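Local atomic coordinates of phosphoribosylaminoimidazole-succinocarboxamide synthase (Pyrococcus horikoshii, PDB entry 4O86), a protein that catalyses the ATP-dependent joining of L-aspartate to 5-amino-1-(5-phospho-D-ribosyl)imidazole-4-carboxylate, giving SAICAR in de novo purine (IMP) biosynthesis. Residues D173-F178 / L188-S193; E89-N94 / E118-N123. All coordinates share one frame; numbering follows the deposited sequence.

How the interactions relate
Interaction 2 comes first along the chain. It pairs 89-94, on strand 84-93, with 118-123, on strand 111-121, and closes a loop of 23 residues. Interaction 1 follows and closes a much shorter loop of nine residues between 173-178 and 188-193. The two loops lie in series and neither nest nor cross. They meet in space because strand 169-180 runs beside strand 84-93 in one antiparallel sheet. There L176 N lies 2.7 Å from V90 O, a probable hydrogen bond. Interaction 2 thus ties strand 84-93 to strand 111-121, and interaction 1 ties strand 169-180 to the segment beside ADP. Both contacts touch the bound cytidine nucleotides and the phosphate.

Interaction 1 (D173-F178 / L188-S193); sequences DFKLEF and LADEIS. With CDP (cytidine-5'-diphosphate), chain C; C5P (cytidine-5'-monophosphate), chain D; PO4 (phosphate ion), chain G.
L188 CD1 lies over one face of the F178 ring, 4.1 Å from its centroid and 27° off the ring normal, as a CH-pi contact. The carboxylates of E177 and D190 are also stacked, their planes only 8° apart. E177 OE2 and D190 OD1 are 3.7 Å apart, and the ammonium of K175, which reaches both, probably offsets the like charges. At the edge of the F174 ring, in its plane, is L176 CD1.

The K175 chain bends at chi2 (-91°) and chi3, which carries NZ to D190 OD1 at 3.2 Å and to E177 OE2 at 2.8 Å. This makes a three-residue salt-bridge network. A water joins E177 OE2 to D190 OD2, and D190 OD2 is also paired with K13.

F178 and L188 are an antiparallel non-hydrogen-bonded pair of the hairpin formed by strands 169-180 and 186-188. A189 N donates to E177 O at 2.8 Å just beyond it. The chain then continues as loop along the ADP site, where D190 N bonds to the adenine of ADP and E177 OE1 to its ribose O2'.

The apolar part of the contact is formed by L188, L176 and I192. L188 CD1 meets L176 CD1 at 3.9 Å, and I192 CD1 touches L176 CD2. K175 NZ also donates to the phosphate ion.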
loop_
_atom_site.group_PDB
_atom_site.type_symbol
_atom_site.label_atom_id
_atom_site.label_comp_id
_atom_site.label_asym_id
_atom_site.label_seq_id
_atom_site.Cartn_x
_atom_site.Cartn_y
_atom_site.Cartn_z
ATOM N N ASP A 173 6.715 -16.353 -3.471
ATOM C CA ASP A 173 6.840 -14.902 -3.658
ATOM C C ASP A 173 8.320 -14.593 -3.646
ATOM O O ASP A 173 9.122 -15.506 -3.433
ATOM C CB ASP A 173 6.122 -14.116 -2.551
ATOM C CG ASP A 173 6.568 -14.530 -1.142
ATOM O OD1 ASP A 173 7.744 -14.868 -0.947
ATOM O OD2 ASP A 173 5.732 -14.510 -0.226
ATOM N N PHE A 174 8.687 -13.334 -3.883
ATOM C CA PHE A 174 10.099 -12.928 -3.869
ATOM C C PHE A 174 10.227 -11.419 -3.921
ATOM O O PHE A 174 9.290 -10.720 -4.298
ATOM C CB PHE A 174 10.897 -13.575 -5.027
ATOM C CG PHE A 174 10.390 -13.219 -6.408
ATOM C CD1 PHE A 174 11.016 -12.226 -7.158
ATOM C CD2 PHE A 174 9.297 -13.882 -6.962
ATOM C CE1 PHE A 174 10.571 -11.897 -8.433
ATOM C CE2 PHE A 174 8.836 -13.551 -8.236
ATOM C CZ PHE A 174 9.473 -12.554 -8.972
ATOM N N LYS A 175 11.398 -10.923 -3.540
ATOM C CA LYS A 175 11.679 -9.492 -3.557
ATOM C C LYS A 175 12.791 -9.161 -4.568
ATOM O O LYS A 175 13.820 -9.831 -4.621
ATOM C CB LYS A 175 12.086 -9.027 -2.154
ATOM C CG LYS A 175 12.341 -7.523 -2.010
ATOM C CD LYS A 175 13.799 -7.131 -2.248
ATOM C CE LYS A 175 14.724 -7.650 -1.137
ATOM N NZ LYS A 175 16.178 -7.415 -1.428
ATOM N N LEU A 176 12.580 -8.099 -5.340
ATOM C CA LEU A 176 13.613 -7.569 -6.218
ATOM C C LEU A 176 13.967 -6.131 -5.863
ATOM O O LEU A 176 13.190 -5.411 -5.208
ATOM C CB LEU A 176 13.161 -7.602 -7.687
ATOM C CG LEU A 176 12.732 -8.946 -8.279
ATOM C CD1 LEU A 176 12.169 -8.724 -9.677
ATOM C CD2 LEU A 176 13.879 -9.953 -8.285
ATOM N N GLU A 177 15.138 -5.714 -6.335
ATOM C CA GLU A 177 15.544 -4.322 -6.278
ATOM C C GLU A 177 16.083 -3.883 -7.639
ATOM O O GLU A 177 16.563 -4.709 -8.435
ATOM C CB GLU A 177 16.587 -4.126 -5.186
ATOM C CG GLU A 177 16.018 -4.330 -3.794
ATOM C CD GLU A 177 17.027 -4.059 -2.708
ATOM O OE1 GLU A 177 17.881 -3.176 -2.912
ATOM O OE2 GLU A 177 16.955 -4.719 -1.657
ATOM N N PHE A 178 15.998 -2.585 -7.898
ATOM C CA PHE A 178 16.336 -2.023 -9.197
ATOM C C PHE A 178 17.101 -0.726 -9.043
ATOM O O PHE A 178 16.955 -0.009 -8.044
ATOM C CB PHE A 178 15.063 -1.683 -9.983
ATOM C CG PHE A 178 14.237 -2.866 -10.357
ATOM C CD1 PHE A 178 14.415 -3.491 -11.589
ATOM C CD2 PHE A 178 13.274 -3.364 -9.477
ATOM C CE1 PHE A 178 13.641 -4.572 -11.955
ATOM C CE2 PHE A 178 12.497 -4.460 -9.835
ATOM C CZ PHE A 178 12.686 -5.061 -11.065
ATOM N N LEU A 188 17.912 -4.607 -13.191
ATOM C CA LEU A 188 17.688 -5.474 -12.043
ATOM C C LEU A 188 18.943 -5.592 -11.199
ATOM O O LEU A 188 20.031 -5.868 -11.723
ATOM C CB LEU A 188 17.255 -6.861 -12.526
ATOM C CG LEU A 188 16.842 -7.891 -11.482
ATOM C CD1 LEU A 188 15.681 -7.370 -10.653
ATOM C CD2 LEU A 188 16.456 -9.189 -12.177
ATOM N N ALA A 189 18.796 -5.395 -9.888
ATOM C CA ALA A 189 19.962 -5.292 -9.012
ATOM C C ALA A 189 19.952 -6.266 -7.825
ATOM O O ALA A 189 19.273 -7.302 -7.855
ATOM C CB ALA A 189 20.130 -3.848 -8.542
ATOM N N ASP A 190 20.732 -5.935 -6.797
ATOM C CA ASP A 190 20.803 -6.724 -5.565
ATOM C C ASP A 190 20.996 -8.235 -5.807
ATOM O O ASP A 190 21.856 -8.634 -6.599
ATOM C CB ASP A 190 19.579 -6.438 -4.675
ATOM C CG ASP A 190 19.835 -6.764 -3.205
ATOM O OD1 ASP A 190 19.092 -7.609 -2.658
ATOM O OD2 ASP A 190 20.763 -6.170 -2.600
ATOM N N GLU A 191 20.190 -9.061 -5.134
ATOM C CA GLU A 191 20.398 -10.497 -5.121
ATOM C C GLU A 191 19.114 -11.231 -5.444
ATOM O O GLU A 191 18.021 -10.671 -5.314
ATOM C CB GLU A 191 20.927 -10.963 -3.742
ATOM C CG GLU A 191 19.890 -10.940 -2.613
ATOM C CD GLU A 191 20.401 -11.489 -1.282
ATOM O OE1 GLU A 191 20.648 -12.696 -1.177
ATOM O OE2 GLU A 191 20.523 -10.722 -0.314
ATOM N N ILE A 192 19.252 -12.490 -5.859
ATOM C CA ILE A 192 18.120 -13.402 -5.928
ATOM C C ILE A 192 18.576 -14.721 -5.316
ATOM O O ILE A 192 19.344 -15.465 -5.920
ATOM C CB ILE A 192 17.595 -13.630 -7.372
ATOM C CG1 ILE A 192 17.281 -12.304 -8.073
ATOM C CG2 ILE A 192 16.350 -14.499 -7.337
ATOM C CD1 ILE A 192 16.850 -12.457 -9.518
ATOM N N SER A 193 18.084 -15.001 -4.114
ATOM C CA SER A 193 18.539 -16.150 -3.357
ATOM C C SER A 193 17.389 -16.719 -2.505
ATOM O O SER A 193 16.292 -16.141 -2.483
ATOM C CB SER A 193 19.726 -15.734 -2.490
ATOM O OG SER A 193 19.314 -14.848 -1.473
HETATM O O3B CDP C . 8.280 -10.433 6.788
HETATM P PB CDP C . 8.251 -11.278 5.544
HETATM O O1B CDP C . 9.643 -11.625 5.044
HETATM O O2B CDP C . 7.277 -12.425 5.580
HETATM O O3A CDP C . 7.666 -10.265 4.426
HETATM P PA CDP C . 6.802 -10.704 3.136
HETATM O O1A CDP C . 6.197 -9.460 2.531
HETATM O O2A CDP C . 5.857 -11.834 3.489
HETATM O "O5'" CDP C . 7.936 -11.270 2.148
HETATM C "C5'" CDP C . 7.751 -11.266 0.735
HETATM C "C4'" CDP C . 8.996 -11.830 0.064
HETATM O "O4'" CDP C . 10.007 -10.826 -0.013
HETATM C "C3'" CDP C . 9.588 -12.965 0.882
HETATM O "O3'" CDP C . 10.088 -13.970 -0.008
HETATM C "C2'" CDP C . 10.746 -12.362 1.633
HETATM O "O2'" CDP C . 11.772 -13.354 1.750
HETATM C "C1'" CDP C . 11.165 -11.203 0.743
HETATM N N1 CDP C . 11.629 -10.024 1.491
HETATM C C2 CDP C . 12.989 -9.645 1.438
HETATM O O2 CDP C . 13.798 -10.327 0.775
HETATM N N3 CDP C . 13.414 -8.547 2.111
HETATM C C4 CDP C . 12.545 -7.803 2.828
HETATM N N4 CDP C . 12.983 -6.712 3.497
HETATM C C5 CDP C . 11.199 -8.155 2.890
HETATM C C6 CDP C . 10.759 -9.284 2.197
HETATM O O3P C5P D . 7.493 -10.562 4.483
HETATM P P C5P D . 6.766 -10.650 3.166
HETATM O O1P C5P D . 5.846 -11.841 3.018
HETATM O O2P C5P D . 6.117 -9.353 2.745
HETATM O "O5'" C5P D . 7.948 -10.943 2.116
HETATM C "C5'" C5P D . 7.667 -11.278 0.758
HETATM C "C4'" C5P D . 8.923 -11.820 0.088
HETATM O "O4'" C5P D . 9.914 -10.796 -0.009
HETATM C "C3'" C5P D . 9.547 -12.940 0.905
HETATM O "O3'" C5P D . 10.035 -13.950 0.015
HETATM C "C2'" C5P D . 10.721 -12.320 1.616
HETATM O "O2'" C5P D . 11.758 -13.304 1.705
HETATM C "C1'" C5P D . 11.102 -11.162 0.706
HETATM N N1 C5P D . 11.585 -9.978 1.434
HETATM C C2 C5P D . 12.957 -9.644 1.414
HETATM N N3 C5P D . 13.396 -8.542 2.069
HETATM C C4 C5P D . 12.529 -7.753 2.740
HETATM C C5 C5P D . 11.172 -8.061 2.769
HETATM C C6 C5P D . 10.718 -9.193 2.092
HETATM O O2 C5P D . 13.764 -10.367 0.793
HETATM N N4 C5P D . 12.979 -6.658 3.392
HETATM P P PO4 G . 16.509 -6.478 2.419
HETATM O O1 PO4 G . 15.311 -5.709 2.907
HETATM O O2 PO4 G . 16.136 -7.881 1.996
HETATM O O3 PO4 G . 17.096 -5.777 1.219
HETATM O O4 PO4 G . 17.522 -6.536 3.550
HETATM O O HOH W 1 16.391 -9.029 -3.690
HETATM O O HOH W 2 16.667 -8.244 -7.302
HETATM O O HOH W 3 19.345 -4.992 -0.355
#

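Interaction 2 (E89-N94 / E118-N123); sequences EVVVRN and ELYYKN. With C5P (cytidine-5'-monophosphate), chain D; CDP (cytidine-5'-diphosphate), chain C; PO4 (phosphate ion), chain G.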
loop_
_atom_site.group_PDB
_atom_site.type_symbol
_atom_site.label_atom_id
_atom_site.label_comp_id
_atom_site.label_asym_id
_atom_site.label_seq_id
_atom_site.Cartn_x
_atom_site.Cartn_y
_atom_site.Cartn_z
ATOM N N GLU A 89 11.766 -1.901 -2.644
ATOM C CA GLU A 89 11.803 -3.346 -2.684
ATOM C C GLU A 89 10.511 -3.740 -3.371
ATOM O O GLU A 89 9.427 -3.323 -2.948
ATOM C CB GLU A 89 11.928 -3.914 -1.275
ATOM C CG GLU A 89 13.267 -3.519 -0.651
ATOM C CD GLU A 89 13.606 -4.268 0.615
ATOM O OE1 GLU A 89 14.588 -3.867 1.287
ATOM O OE2 GLU A 89 12.907 -5.255 0.945
ATOM N N VAL A 90 10.644 -4.489 -4.467
ATOM C CA VAL A 90 9.520 -4.855 -5.311
ATOM C C VAL A 90 9.201 -6.322 -5.074
ATOM O O VAL A 90 10.000 -7.198 -5.370
ATOM C CB VAL A 90 9.826 -4.587 -6.798
ATOM C CG1 VAL A 90 8.617 -4.906 -7.665
ATOM C CG2 VAL A 90 10.255 -3.130 -6.987
ATOM N N VAL A 91 8.040 -6.578 -4.498
ATOM C CA VAL A 91 7.675 -7.920 -4.123
ATOM C C VAL A 91 6.621 -8.473 -5.104
ATOM O O VAL A 91 5.597 -7.833 -5.356
ATOM C CB VAL A 91 7.174 -7.974 -2.656
ATOM C CG1 VAL A 91 6.648 -9.362 -2.334
ATOM C CG2 VAL A 91 8.293 -7.602 -1.677
ATOM N N VAL A 92 6.896 -9.642 -5.675
ATOM C CA VAL A 92 5.924 -10.325 -6.517
ATOM C C VAL A 92 5.418 -11.579 -5.782
ATOM O O VAL A 92 6.204 -12.290 -5.184
ATOM C CB VAL A 92 6.534 -10.694 -7.891
ATOM C CG1 VAL A 92 5.469 -11.237 -8.816
ATOM C CG2 VAL A 92 7.206 -9.483 -8.527
ATOM N N ARG A 93 4.108 -11.831 -5.810
ATOM C CA ARG A 93 3.524 -12.912 -5.016
ATOM C C ARG A 93 2.582 -13.801 -5.842
ATOM O O ARG A 93 1.652 -13.298 -6.489
ATOM C CB ARG A 93 2.807 -12.335 -3.775
ATOM C CG ARG A 93 3.437 -11.040 -3.235
ATOM C CD ARG A 93 2.812 -10.563 -1.931
ATOM N NE ARG A 93 3.183 -11.433 -0.831
ATOM C CZ ARG A 93 3.824 -11.066 0.275
ATOM N NH1 ARG A 93 4.169 -9.791 0.502
ATOM N NH2 ARG A 93 4.109 -12.003 1.175
ATOM N N ASN A 94 2.830 -15.116 -5.816
ATOM C CA ASN A 94 2.003 -16.113 -6.544
ATOM C C ASN A 94 1.067 -16.910 -5.627
ATOM O O ASN A 94 -0.064 -17.271 -6.011
ATOM C CB ASN A 94 2.901 -17.076 -7.325
ATOM C CG ASN A 94 3.786 -16.352 -8.328
ATOM O OD1 ASN A 94 3.301 -15.544 -9.128
ATOM N ND2 ASN A 94 5.085 -16.611 -8.274
ATOM N N GLU A 118 3.822 -5.795 -5.023
ATOM C CA GLU A 118 3.783 -4.796 -3.960
ATOM C C GLU A 118 5.064 -3.962 -3.978
ATOM O O GLU A 118 6.162 -4.491 -4.237
ATOM C CB GLU A 118 3.594 -5.442 -2.582
ATOM C CG GLU A 118 2.373 -6.353 -2.466
ATOM C CD GLU A 118 2.331 -7.134 -1.160
ATOM O OE1 GLU A 118 3.381 -7.302 -0.502
ATOM O OE2 GLU A 118 1.239 -7.597 -0.780
ATOM N N LEU A 119 4.909 -2.662 -3.717
ATOM C CA LEU A 119 6.040 -1.744 -3.639
ATOM C C LEU A 119 6.300 -1.386 -2.192
ATOM O O LEU A 119 5.371 -1.047 -1.458
ATOM C CB LEU A 119 5.758 -0.468 -4.426
ATOM C CG LEU A 119 5.477 -0.691 -5.916
ATOM C CD1 LEU A 119 4.918 0.579 -6.528
ATOM C CD2 LEU A 119 6.709 -1.171 -6.670
ATOM N N TYR A 120 7.556 -1.478 -1.783
ATOM C CA TYR A 120 7.941 -1.134 -0.424
ATOM C C TYR A 120 8.995 -0.038 -0.466
ATOM O O TYR A 120 9.914 -0.097 -1.268
ATOM C CB TYR A 120 8.464 -2.372 0.310
ATOM C CG TYR A 120 7.372 -3.354 0.656
ATOM C CD1 TYR A 120 6.655 -3.236 1.850
ATOM C CD2 TYR A 120 7.054 -4.396 -0.212
ATOM C CE1 TYR A 120 5.655 -4.137 2.176
ATOM C CE2 TYR A 120 6.054 -5.294 0.091
ATOM C CZ TYR A 120 5.352 -5.159 1.276
ATOM O OH TYR A 120 4.359 -6.064 1.548
ATOM N N TYR A 121 8.836 0.975 0.375
ATOM C CA TYR A 121 9.797 2.061 0.460
ATOM C C TYR A 121 10.977 1.603 1.313
ATOM O O TYR A 121 10.841 1.390 2.529
ATOM C CB TYR A 121 9.133 3.320 1.051
ATOM C CG TYR A 121 10.063 4.512 1.240
ATOM C CD1 TYR A 121 11.132 4.728 0.370
ATOM C CD2 TYR A 121 9.854 5.431 2.277
ATOM C CE1 TYR A 121 11.976 5.810 0.525
ATOM C CE2 TYR A 121 10.701 6.518 2.450
ATOM C CZ TYR A 121 11.757 6.695 1.572
ATOM O OH TYR A 121 12.596 7.758 1.701
ATOM N N LYS A 122 12.132 1.438 0.671
ATOM C CA LYS A 122 13.335 0.976 1.365
ATOM C C LYS A 122 13.851 2.093 2.261
ATOM O O LYS A 122 14.539 2.992 1.799
ATOM C CB LYS A 122 14.391 0.555 0.350
ATOM C CG LYS A 122 15.428 -0.403 0.903
ATOM C CD LYS A 122 16.505 -0.702 -0.138
ATOM C CE LYS A 122 17.687 -1.396 0.524
ATOM N NZ LYS A 122 17.282 -2.645 1.243
ATOM N N ASN A 123 13.477 2.053 3.536
ATOM C CA ASN A 123 13.762 3.142 4.470
ATOM C C ASN A 123 13.763 2.633 5.903
ATOM O O ASN A 123 12.709 2.288 6.454
ATOM C CB ASN A 123 12.728 4.266 4.314
ATOM C CG ASN A 123 12.972 5.435 5.261
ATOM O OD1 ASN A 123 12.973 5.277 6.480
ATOM N ND2 ASN A 123 13.161 6.622 4.698
HETATM O O3P C5P D . 7.493 -10.562 4.483
HETATM P P C5P D . 6.766 -10.650 3.166
HETATM O O1P C5P D . 5.846 -11.841 3.018
HETATM O O2P C5P D . 6.117 -9.353 2.745
HETATM O "O5'" C5P D . 7.948 -10.943 2.116
HETATM C "C5'" C5P D . 7.667 -11.278 0.758
HETATM C "C4'" C5P D . 8.923 -11.820 0.088
HETATM O "O4'" C5P D . 9.914 -10.796 -0.009
HETATM C "C3'" C5P D . 9.547 -12.940 0.905
HETATM O "O3'" C5P D . 10.035 -13.950 0.015
HETATM C "C2'" C5P D . 10.721 -12.320 1.616
HETATM O "O2'" C5P D . 11.758 -13.304 1.705
HETATM C "C1'" C5P D . 11.102 -11.162 0.706
HETATM N N1 C5P D . 11.585 -9.978 1.434
HETATM C C2 C5P D . 12.957 -9.644 1.414
HETATM N N3 C5P D . 13.396 -8.542 2.069
HETATM C C4 C5P D . 12.529 -7.753 2.740
HETATM C C5 C5P D . 11.172 -8.061 2.769
HETATM C C6 C5P D . 10.718 -9.193 2.092
HETATM O O2 C5P D . 13.764 -10.367 0.793
HETATM N N4 C5P D . 12.979 -6.658 3.392
HETATM O O3B CDP C . 8.280 -10.433 6.788
HETATM P PB CDP C . 8.251 -11.278 5.544
HETATM O O1B CDP C . 9.643 -11.625 5.044
HETATM O O2B CDP C . 7.277 -12.425 5.580
HETATM O O3A CDP C . 7.666 -10.265 4.426
HETATM P PA CDP C . 6.802 -10.704 3.136
HETATM O O1A CDP C . 6.197 -9.460 2.531
HETATM O O2A CDP C . 5.857 -11.834 3.489
HETATM O "O5'" CDP C . 7.936 -11.270 2.148
HETATM C "C5'" CDP C . 7.751 -11.266 0.735
HETATM C "C4'" CDP C . 8.996 -11.830 0.064
HETATM O "O4'" CDP C . 10.007 -10.826 -0.013
HETATM C "C3'" CDP C . 9.588 -12.965 0.882
HETATM O "O3'" CDP C . 10.088 -13.970 -0.008
HETATM C "C2'" CDP C . 10.746 -12.362 1.633
HETATM O "O2'" CDP C . 11.772 -13.354 1.750
HETATM C "C1'" CDP C . 11.165 -11.203 0.743
HETATM N N1 CDP C . 11.629 -10.024 1.491
HETATM C C2 CDP C . 12.989 -9.645 1.438
HETATM O O2 CDP C . 13.798 -10.327 0.775
HETATM N N3 CDP C . 13.414 -8.547 2.111
HETATM C C4 CDP C . 12.545 -7.803 2.828
HETATM N N4 CDP C . 12.983 -6.712 3.497
HETATM C C5 CDP C . 11.199 -8.155 2.890
HETATM C C6 CDP C . 10.759 -9.284 2.197
HETATM P P PO4 G . 16.509 -6.478 2.419
HETATM O O1 PO4 G . 15.311 -5.709 2.907
HETATM O O2 PO4 G . 16.136 -7.881 1.996
HETATM O O3 PO4 G . 17.096 -5.777 1.219
HETATM O O4 PO4 G . 17.522 -6.536 3.550
#
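R93 and E118 meet through NH1 and OE1, a salt bridge of 2.8 Å. E118 OE1 lies at the edge of the guanidinium, near its plane, but the carboxylate is turned 59° against that plane. NH1 meets OE1 from above the carboxylate plane. Y120 OH donates to the same oxygen at 2.6 Å from the opposite face, so two donors grip E118 OE1. Further along, R93 CD rests against E118 CD.

The R93 chain is bent at chi3 (71°), which swings the guanidinium toward the nucleotide. CDP and CMP are alternative occupants of one site. In CDP, NH1 donates to O1A at 2.9 Å and NH2 to O2A, while C5' lies over one guanidinium face. Cutting R93 back to an alanine is likely to leave the alpha phosphate without these two bonds and E118 OE1 with one donor fewer.

E89 is extended beyond CG (chi2 -168°) and crosses K122 obliquely. K122 is also long, with its bend only at chi4, and NZ reaches E89 OE1 at 3.0 Å on the anti side. The other oxygen, E89 OE2, is 2.9 Å from N4 of the CDP base. K122 NZ also bonds to ADP O3B and weakly to the phosphate ion.

In the backbone, strands 84-93 and 111-121 pair antiparallel, with E89-Y120 and V91-E118 as hydrogen-bonded pairs. V91 CG2 packs on Y120 CE2 at 3.7 Å. On the other side of the sheet V90 and L119 lie side by side.

The salt bridge and the tyrosine bond probably fix E118, and through it the turn of R93. The pair of strands so presents a cation to the nucleotide phosphate at one end and an acid-lysine pair beside the base and ADP at the other.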